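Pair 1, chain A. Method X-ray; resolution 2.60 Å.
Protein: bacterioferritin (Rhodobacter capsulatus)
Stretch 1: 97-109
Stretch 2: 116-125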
# COMPACT_ATOMS: atom_id res chain seq x y z
N ALA A 97 -30.79 -46.29 3.72
CA ALA A 97 -29.70 -46.06 2.77
C ALA A 97 -28.46 -46.86 3.16
O ALA A 97 -27.85 -47.51 2.30
CB ALA A 97 -29.36 -44.56 2.70
N LEU A 98 -28.08 -46.84 4.43
CA LEU A 98 -26.91 -47.61 4.85
C LEU A 98 -27.08 -49.10 4.55
O LEU A 98 -26.15 -49.78 4.11
CB LEU A 98 -26.65 -47.41 6.35
CG LEU A 98 -25.88 -46.15 6.75
CD1 LEU A 98 -25.95 -45.97 8.26
CD2 LEU A 98 -24.44 -46.25 6.29
N LYS A 99 -28.29 -49.59 4.79
CA LYS A 99 -28.60 -50.99 4.55
C LYS A 99 -28.32 -51.29 3.09
O LYS A 99 -27.59 -52.23 2.76
CB LYS A 99 -30.08 -51.23 4.87
CG LYS A 99 -30.55 -52.66 4.72
CD LYS A 99 -32.01 -52.79 5.14
CE LYS A 99 -32.51 -54.24 5.03
NZ LYS A 99 -32.54 -54.77 3.63
N LEU A 100 -28.87 -50.46 2.21
CA LEU A 100 -28.68 -50.63 0.78
C LEU A 100 -27.23 -50.52 0.34
O LEU A 100 -26.78 -51.29 -0.51
CB LEU A 100 -29.52 -49.61 0.02
CG LEU A 100 -29.22 -49.49 -1.48
CD1 LEU A 100 -29.49 -50.82 -2.16
CD2 LEU A 100 -30.08 -48.39 -2.09
N TYR A 101 -26.50 -49.56 0.91
CA TYR A 101 -25.11 -49.35 0.52
C TYR A 101 -24.19 -50.48 0.95
O TYR A 101 -23.27 -50.84 0.22
CB TYR A 101 -24.57 -48.03 1.08
CG TYR A 101 -25.29 -46.79 0.62
CD1 TYR A 101 -26.00 -46.76 -0.58
CD2 TYR A 101 -25.24 -45.62 1.38
CE1 TYR A 101 -26.64 -45.60 -1.01
CE2 TYR A 101 -25.87 -44.45 0.96
CZ TYR A 101 -26.57 -44.45 -0.23
OH TYR A 101 -27.17 -43.28 -0.64
N ARG A 102 -24.43 -51.04 2.14
CA ARG A 102 -23.60 -52.14 2.62
C ARG A 102 -23.77 -53.38 1.73
O ARG A 102 -22.83 -54.16 1.51
CB ARG A 102 -23.97 -52.46 4.06
CG ARG A 102 -23.61 -51.33 5.01
CD ARG A 102 -23.98 -51.62 6.44
NE ARG A 102 -23.38 -50.61 7.31
CZ ARG A 102 -24.03 -49.98 8.28
NH1 ARG A 102 -25.30 -50.25 8.51
NH2 ARG A 102 -23.41 -49.06 9.02
N GLU A 103 -24.98 -53.52 1.21
CA GLU A 103 -25.35 -54.62 0.34
C GLU A 103 -24.65 -54.44 -1.01
O GLU A 103 -23.96 -55.34 -1.50
CB GLU A 103 -26.86 -54.60 0.17
CG GLU A 103 -27.50 -55.90 -0.18
CD GLU A 103 -29.02 -55.75 -0.28
OE1 GLU A 103 -29.64 -55.26 0.70
OE2 GLU A 103 -29.57 -56.12 -1.35
N ALA A 104 -24.85 -53.27 -1.61
CA ALA A 104 -24.23 -52.97 -2.90
C ALA A 104 -22.72 -53.10 -2.77
O ALA A 104 -22.06 -53.69 -3.62
CB ALA A 104 -24.60 -51.55 -3.34
N ARG A 105 -22.19 -52.54 -1.70
CA ARG A 105 -20.77 -52.57 -1.45
C ARG A 105 -20.23 -54.02 -1.44
O ARG A 105 -19.23 -54.31 -2.11
CB ARG A 105 -20.49 -51.84 -0.13
CG ARG A 105 -19.05 -51.76 0.26
CD ARG A 105 -18.71 -52.94 1.13
NE ARG A 105 -17.28 -53.14 1.20
CZ ARG A 105 -16.72 -54.32 1.32
NH1 ARG A 105 -17.47 -55.42 1.39
NH2 ARG A 105 -15.39 -54.42 1.36
N ASP A 106 -20.88 -54.92 -0.72
CA ASP A 106 -20.43 -56.31 -0.72
C ASP A 106 -20.43 -56.89 -2.13
O ASP A 106 -19.48 -57.56 -2.53
CB ASP A 106 -21.33 -57.19 0.17
CG ASP A 106 -21.05 -57.00 1.65
OD1 ASP A 106 -19.90 -56.68 2.02
OD2 ASP A 106 -21.98 -57.20 2.45
N TYR A 107 -21.50 -56.62 -2.89
CA TYR A 107 -21.57 -57.15 -4.25
C TYR A 107 -20.45 -56.62 -5.14
O TYR A 107 -19.90 -57.37 -5.94
CB TYR A 107 -22.92 -56.85 -4.90
CG TYR A 107 -23.02 -57.46 -6.28
CD1 TYR A 107 -23.19 -58.84 -6.44
CD2 TYR A 107 -22.84 -56.68 -7.42
CE1 TYR A 107 -23.18 -59.41 -7.72
CE2 TYR A 107 -22.82 -57.24 -8.70
CZ TYR A 107 -22.99 -58.60 -8.84
OH TYR A 107 -22.91 -59.16 -10.10
N CYS A 108 -20.12 -55.33 -5.02
CA CYS A 108 -19.06 -54.76 -5.84
C CYS A 108 -17.75 -55.47 -5.53
O CYS A 108 -16.97 -55.77 -6.44
CB CYS A 108 -18.91 -53.26 -5.57
SG CYS A 108 -20.25 -52.27 -6.29
N ALA A 109 -17.51 -55.75 -4.26
CA ALA A 109 -16.30 -56.44 -3.85
C ALA A 109 -16.25 -57.84 -4.47
O ALA A 109 -15.25 -58.24 -5.06
CB ALA A 109 -16.26 -56.55 -2.33
N SER A 116 -16.16 -48.86 -7.97
CA SER A 116 -17.55 -48.77 -7.51
C SER A 116 -17.66 -49.16 -6.03
O SER A 116 -18.48 -48.62 -5.29
CB SER A 116 -18.45 -49.66 -8.36
OG SER A 116 -18.52 -49.17 -9.69
N LYS A 117 -16.83 -50.11 -5.61
CA LYS A 117 -16.85 -50.55 -4.22
C LYS A 117 -16.48 -49.39 -3.30
O LYS A 117 -17.17 -49.13 -2.31
CB LYS A 117 -15.85 -51.69 -4.02
CG LYS A 117 -15.84 -52.25 -2.61
CD LYS A 117 -14.55 -53.01 -2.31
CE LYS A 117 -13.36 -52.07 -2.32
NZ LYS A 117 -12.14 -52.72 -1.77
N ASN A 118 -15.40 -48.69 -3.62
CA ASN A 118 -14.97 -47.57 -2.81
C ASN A 118 -15.98 -46.43 -2.78
O ASN A 118 -16.05 -45.70 -1.81
CB ASN A 118 -13.61 -47.05 -3.26
CG ASN A 118 -12.50 -48.04 -3.00
OD1 ASN A 118 -12.59 -48.84 -2.06
ND2 ASN A 118 -11.45 -48.00 -3.81
N ILE A 119 -16.76 -46.28 -3.84
CA ILE A 119 -17.77 -45.23 -3.85
C ILE A 119 -18.78 -45.57 -2.76
O ILE A 119 -19.21 -44.69 -2.00
CB ILE A 119 -18.48 -45.13 -5.21
CG1 ILE A 119 -17.53 -44.51 -6.23
CG2 ILE A 119 -19.76 -44.32 -5.07
CD1 ILE A 119 -18.12 -44.41 -7.63
N PHE A 120 -19.17 -46.84 -2.67
CA PHE A 120 -20.12 -47.23 -1.63
C PHE A 120 -19.49 -47.15 -0.24
O PHE A 120 -20.20 -46.90 0.75
CB PHE A 120 -20.68 -48.63 -1.89
CG PHE A 120 -21.69 -48.66 -3.00
CD1 PHE A 120 -22.91 -48.01 -2.86
CD2 PHE A 120 -21.42 -49.33 -4.19
CE1 PHE A 120 -23.85 -48.02 -3.89
CE2 PHE A 120 -22.36 -49.34 -5.22
CZ PHE A 120 -23.57 -48.68 -5.07
N GLU A 121 -18.18 -47.34 -0.14
CA GLU A 121 -17.55 -47.24 1.17
C GLU A 121 -17.52 -45.75 1.54
O GLU A 121 -17.63 -45.38 2.72
CB GLU A 121 -16.13 -47.82 1.16
CG GLU A 121 -16.09 -49.29 0.84
CD GLU A 121 -14.99 -50.03 1.57
OE1 GLU A 121 -14.07 -49.36 2.09
OE2 GLU A 121 -15.04 -51.28 1.62
N SER A 122 -17.38 -44.91 0.53
CA SER A 122 -17.36 -43.47 0.77
C SER A 122 -18.78 -43.03 1.19
O SER A 122 -18.94 -42.27 2.14
CB SER A 122 -16.91 -42.74 -0.50
OG SER A 122 -17.09 -41.34 -0.36
N LEU A 123 -19.80 -43.53 0.49
CA LEU A 123 -21.17 -43.19 0.84
C LEU A 123 -21.52 -43.70 2.24
O LEU A 123 -22.13 -42.99 3.04
CB LEU A 123 -22.14 -43.77 -0.18
CG LEU A 123 -22.12 -43.15 -1.58
CD1 LEU A 123 -23.04 -43.95 -2.51
CD2 LEU A 123 -22.57 -41.69 -1.51
N ILE A 124 -21.12 -44.93 2.54
CA ILE A 124 -21.38 -45.52 3.85
C ILE A 124 -20.75 -44.64 4.92
O ILE A 124 -21.37 -44.35 5.94
CB ILE A 124 -20.80 -46.96 3.96
CG1 ILE A 124 -21.65 -47.92 3.12
CG2 ILE A 124 -20.76 -47.42 5.42
CD1 ILE A 124 -21.08 -49.31 3.01
N THR A 125 -19.51 -44.20 4.67
CA THR A 125 -18.81 -43.34 5.62
C THR A 125 -19.55 -42.01 5.84
O THR A 125 -19.71 -41.58 6.97
CB THR A 125 -17.37 -43.06 5.17
OG1 THR A 125 -16.68 -44.30 4.99
CG2 THR A 125 -16.63 -42.26 6.23

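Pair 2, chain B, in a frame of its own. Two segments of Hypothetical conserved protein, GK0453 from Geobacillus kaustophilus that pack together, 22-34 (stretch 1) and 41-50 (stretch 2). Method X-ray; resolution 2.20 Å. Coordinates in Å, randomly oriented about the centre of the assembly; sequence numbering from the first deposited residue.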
# COMPACT_ATOMS: atom_id res chain seq x y z
N GLU B 22 6.84 -6.37 11.79
CA GLU B 22 7.45 -5.25 11.10
C GLU B 22 6.43 -4.08 11.11
O GLU B 22 6.76 -2.95 11.43
CB GLU B 22 7.80 -5.65 9.67
CG GLU B 22 8.22 -4.47 8.78
CD GLU B 22 9.65 -4.02 9.03
OE1 GLU B 22 10.15 -3.16 8.26
OE2 GLU B 22 10.27 -4.54 9.99
N ILE B 23 5.17 -4.38 10.81
CA ILE B 23 4.16 -3.33 10.78
C ILE B 23 4.00 -2.65 12.14
O ILE B 23 3.83 -1.42 12.20
CB ILE B 23 2.81 -3.89 10.29
CG1 ILE B 23 2.92 -4.16 8.79
CG2 ILE B 23 1.67 -2.89 10.61
CD1 ILE B 23 1.88 -5.15 8.25
N ALA B 24 4.04 -3.43 13.22
CA ALA B 24 3.91 -2.87 14.58
C ALA B 24 5.10 -1.93 14.86
O ALA B 24 4.94 -0.87 15.46
CB ALA B 24 3.87 -4.01 15.65
N MET B 25 6.29 -2.32 14.44
CA MET B 25 7.47 -1.51 14.64
C MET B 25 7.39 -0.21 13.82
O MET B 25 7.69 0.88 14.32
CB MET B 25 8.71 -2.32 14.24
CG MET B 25 10.05 -1.55 14.21
SD MET B 25 10.39 -0.71 12.63
CE MET B 25 10.98 -2.08 11.54
N LEU B 26 6.99 -0.33 12.56
CA LEU B 26 6.86 0.82 11.67
C LEU B 26 5.77 1.77 12.20
O LEU B 26 5.91 3.00 12.16
CB LEU B 26 6.51 0.36 10.25
CG LEU B 26 7.53 -0.47 9.44
CD1 LEU B 26 6.87 -1.09 8.18
CD2 LEU B 26 8.69 0.44 9.05
N THR B 27 4.69 1.18 12.70
CA THR B 27 3.57 1.95 13.23
C THR B 27 4.00 2.83 14.40
O THR B 27 3.60 3.98 14.49
CB THR B 27 2.42 1.01 13.63
OG1 THR B 27 1.93 0.36 12.46
CG2 THR B 27 1.25 1.79 14.33
N GLU B 28 4.84 2.29 15.28
CA GLU B 28 5.32 3.06 16.43
C GLU B 28 6.25 4.21 15.99
O GLU B 28 6.19 5.31 16.53
CB GLU B 28 6.00 2.13 17.45
CG GLU B 28 6.63 2.86 18.64
CD GLU B 28 5.61 3.55 19.55
OE1 GLU B 28 6.03 4.40 20.37
OE2 GLU B 28 4.39 3.25 19.47
N LYS B 29 7.10 3.97 15.00
CA LYS B 29 7.96 5.03 14.50
C LYS B 29 7.09 6.08 13.77
O LYS B 29 7.32 7.28 13.88
CB LYS B 29 8.99 4.48 13.52
CG LYS B 29 10.09 3.64 14.15
CD LYS B 29 10.96 3.06 13.04
CE LYS B 29 12.19 2.36 13.60
NZ LYS B 29 13.04 1.89 12.45
N ALA B 30 6.11 5.62 12.99
CA ALA B 30 5.23 6.55 12.29
C ALA B 30 4.54 7.46 13.31
O ALA B 30 4.41 8.67 13.10
CB ALA B 30 4.16 5.78 11.45
N ARG B 31 4.12 6.87 14.43
CA ARG B 31 3.43 7.60 15.50
C ARG B 31 4.31 8.70 16.11
O ARG B 31 3.85 9.83 16.34
CB ARG B 31 2.99 6.60 16.58
CG ARG B 31 2.05 7.17 17.64
CD ARG B 31 1.80 6.18 18.77
NE ARG B 31 2.98 5.91 19.60
CZ ARG B 31 3.60 6.83 20.34
NH1 ARG B 31 4.67 6.49 21.07
NH2 ARG B 31 3.16 8.08 20.37
N LYS B 32 5.57 8.37 16.40
CA LYS B 32 6.49 9.36 16.94
C LYS B 32 6.82 10.43 15.90
O LYS B 32 6.94 11.61 16.23
CB LYS B 32 7.79 8.70 17.41
CG LYS B 32 7.58 7.70 18.52
CD LYS B 32 8.87 7.00 18.90
CE LYS B 32 8.63 6.04 20.06
NZ LYS B 32 9.89 5.33 20.42
N ALA B 33 6.97 10.03 14.64
CA ALA B 33 7.28 10.99 13.60
C ALA B 33 6.14 12.01 13.51
O ALA B 33 6.36 13.22 13.33
CB ALA B 33 7.48 10.28 12.25
N GLU B 34 4.91 11.52 13.66
CA GLU B 34 3.73 12.37 13.60
C GLU B 34 3.67 13.34 14.78
O GLU B 34 3.30 14.49 14.59
CB GLU B 34 2.47 11.52 13.57
CG GLU B 34 1.17 12.31 13.55
CD GLU B 34 -0.03 11.37 13.42
OE1 GLU B 34 -0.26 10.57 14.35
OE2 GLU B 34 -0.72 11.41 12.41
N GLU B 41 9.34 11.93 7.05
CA GLU B 41 9.69 10.67 7.70
C GLU B 41 8.40 9.85 7.92
O GLU B 41 8.38 8.63 7.72
CB GLU B 41 10.37 10.96 9.04
CG GLU B 41 11.83 11.42 8.96
CD GLU B 41 11.99 12.90 8.64
OE1 GLU B 41 10.97 13.63 8.53
OE2 GLU B 41 13.15 13.35 8.49
N TYR B 42 7.33 10.53 8.30
CA TYR B 42 6.06 9.88 8.54
C TYR B 42 5.57 9.20 7.25
O TYR B 42 5.15 8.02 7.29
CB TYR B 42 5.02 10.90 9.02
CG TYR B 42 3.61 10.34 9.18
CD1 TYR B 42 3.23 9.67 10.34
CD2 TYR B 42 2.68 10.45 8.15
CE1 TYR B 42 1.95 9.12 10.48
CE2 TYR B 42 1.40 9.91 8.27
CZ TYR B 42 1.04 9.25 9.44
OH TYR B 42 -0.23 8.72 9.55
N ALA B 43 5.61 9.93 6.13
CA ALA B 43 5.15 9.40 4.85
C ALA B 43 6.01 8.21 4.38
O ALA B 43 5.51 7.31 3.71
CB ALA B 43 5.13 10.52 3.76
N VAL B 44 7.30 8.21 4.73
CA VAL B 44 8.17 7.09 4.38
C VAL B 44 7.71 5.86 5.18
O VAL B 44 7.62 4.77 4.63
CB VAL B 44 9.67 7.38 4.73
CG1 VAL B 44 10.46 6.07 4.86
CG2 VAL B 44 10.30 8.26 3.65
N TYR B 45 7.40 6.03 6.47
CA TYR B 45 6.96 4.88 7.27
C TYR B 45 5.61 4.36 6.78
O TYR B 45 5.38 3.15 6.76
CB TYR B 45 6.90 5.21 8.77
CG TYR B 45 8.25 5.45 9.42
CD1 TYR B 45 8.51 6.64 10.13
CD2 TYR B 45 9.29 4.50 9.33
CE1 TYR B 45 9.76 6.88 10.72
CE2 TYR B 45 10.55 4.73 9.91
CZ TYR B 45 10.77 5.92 10.60
OH TYR B 45 12.00 6.16 11.18
N GLU B 46 4.73 5.26 6.36
CA GLU B 46 3.41 4.84 5.86
C GLU B 46 3.55 4.04 4.56
O GLU B 46 2.76 3.15 4.31
CB GLU B 46 2.47 6.05 5.64
CG GLU B 46 1.88 6.63 6.94
CD GLU B 46 1.16 5.60 7.82
OE1 GLU B 46 0.32 4.83 7.32
OE2 GLU B 46 1.44 5.55 9.04
N ARG B 47 4.51 4.39 3.71
CA ARG B 47 4.72 3.62 2.48
C ARG B 47 5.18 2.21 2.81
O ARG B 47 4.73 1.24 2.20
CB ARG B 47 5.79 4.26 1.60
CG ARG B 47 5.34 5.45 0.81
CD ARG B 47 6.53 6.03 0.06
NE ARG B 47 6.12 6.95 -0.99
CZ ARG B 47 5.70 6.56 -2.19
NH1 ARG B 47 5.34 7.47 -3.10
NH2 ARG B 47 5.65 5.27 -2.49
N LYS B 48 6.12 2.10 3.76
CA LYS B 48 6.63 0.79 4.15
C LYS B 48 5.53 -0.06 4.74
O LYS B 48 5.48 -1.28 4.51
CB LYS B 48 7.77 0.94 5.18
CG LYS B 48 9.04 1.52 4.54
CD LYS B 48 10.20 1.58 5.54
CE LYS B 48 11.46 2.11 4.86
NZ LYS B 48 12.66 1.86 5.71
N ILE B 49 4.65 0.57 5.52
CA ILE B 49 3.52 -0.13 6.14
C ILE B 49 2.60 -0.65 5.04
O ILE B 49 2.18 -1.79 5.07
CB ILE B 49 2.73 0.83 7.10
CG1 ILE B 49 3.55 1.03 8.40
CG2 ILE B 49 1.33 0.26 7.43
CD1 ILE B 49 2.95 2.11 9.37
N ALA B 50 2.28 0.21 4.07
CA ALA B 50 1.42 -0.20 2.97
C ALA B 50 2.03 -1.41 2.26
O ALA B 50 1.32 -2.37 1.89
CB ALA B 50 1.26 0.97 1.97
O HOH W 1 13.96 3.95 10.80

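What backbone arrangement do the two pairs share? Each is a pair of nearly antiparallel helices, with axes 8.3 Å apart at 156° in pair 1 and 8.6 Å apart at 159° in pair 2. Fourteen central residues superpose with an RMSD of 0.2 Å, and the areas buried are similar, 640 and 591 Å². In pair 1 the backbones come close where C108(A) CA lies 5.0 Å from K117(A) CA; in pair 2 the close approach is A30(B) CA to Y42(B) CA, at 5.1 Å. Y42(B) matches K117(A), but A30(B) matches R105(A), so the nearest partner on the first helix lies three residues, about one turn, earlier.

Which inward position is filled most alike? I124(A) and I49(B) match with side-chain centres 0.2 Å apart and the same m,t rotamer. I124(A) is a knob among L98(A), Y101(A), R102(A) and R105(A), its CG1 3.6 Å from Y101(A) CB. I49(B) CG1 packs equally close to L26(B) CB, at 3.6 Å, although where pair 1 has tyrosine, pair 2 has leucine. The next contact differs: Y101(A) offers a ring face to L123(A), whose CB lies 3.9 Å from Y101(A) CD2, whereas L26(B) has no ring and meets the aliphatic start of K48(B), CD1 to CB at 3.7 Å.

How is an aromatic ring accommodated at the centre? F120(A) and Y45(B) both point toward the opposing helix with chi1 in m, and each has one ring face covered by a matched residue. In pair 1 the small A104(A) suffices, its CB 3.5 Å from F120(A) CZ; in pair 2 K29(B) lays its CB over the face and runs on across the ring, CD reaching 3.6 Å from Y45(B) CE2. The lysine also extends to water: water 1 accepts a hydrogen bond from K29(B) NZ at 2.8 Å and is hydrogen-bonded to Y45(B) OH at 3.0 Å. At the ring edge stand the matched C108(A), with SG 3.8 Å from F120(A) CE2, and A33(B), with CB 4.3 Å from Y45(B) CD1.

Where do the chemical solutions diverge most? R105(A) matches A30(B). The arginine spans the helices in a salt bridge, donating from NE to E121(A) OE2 at 2.9 Å and from NH2 to the same OE2 at 3.2 Å. A30(B), too short for that, becomes a knob among Y42(B), Y45(B), E46(B) and I49(B), and no direct hydrogen bond crosses pair 2. Nearby, Y42(B) matches K117(A), and its ring turns its edge to the backbone, CD1 3.2 Å from A30(B) O.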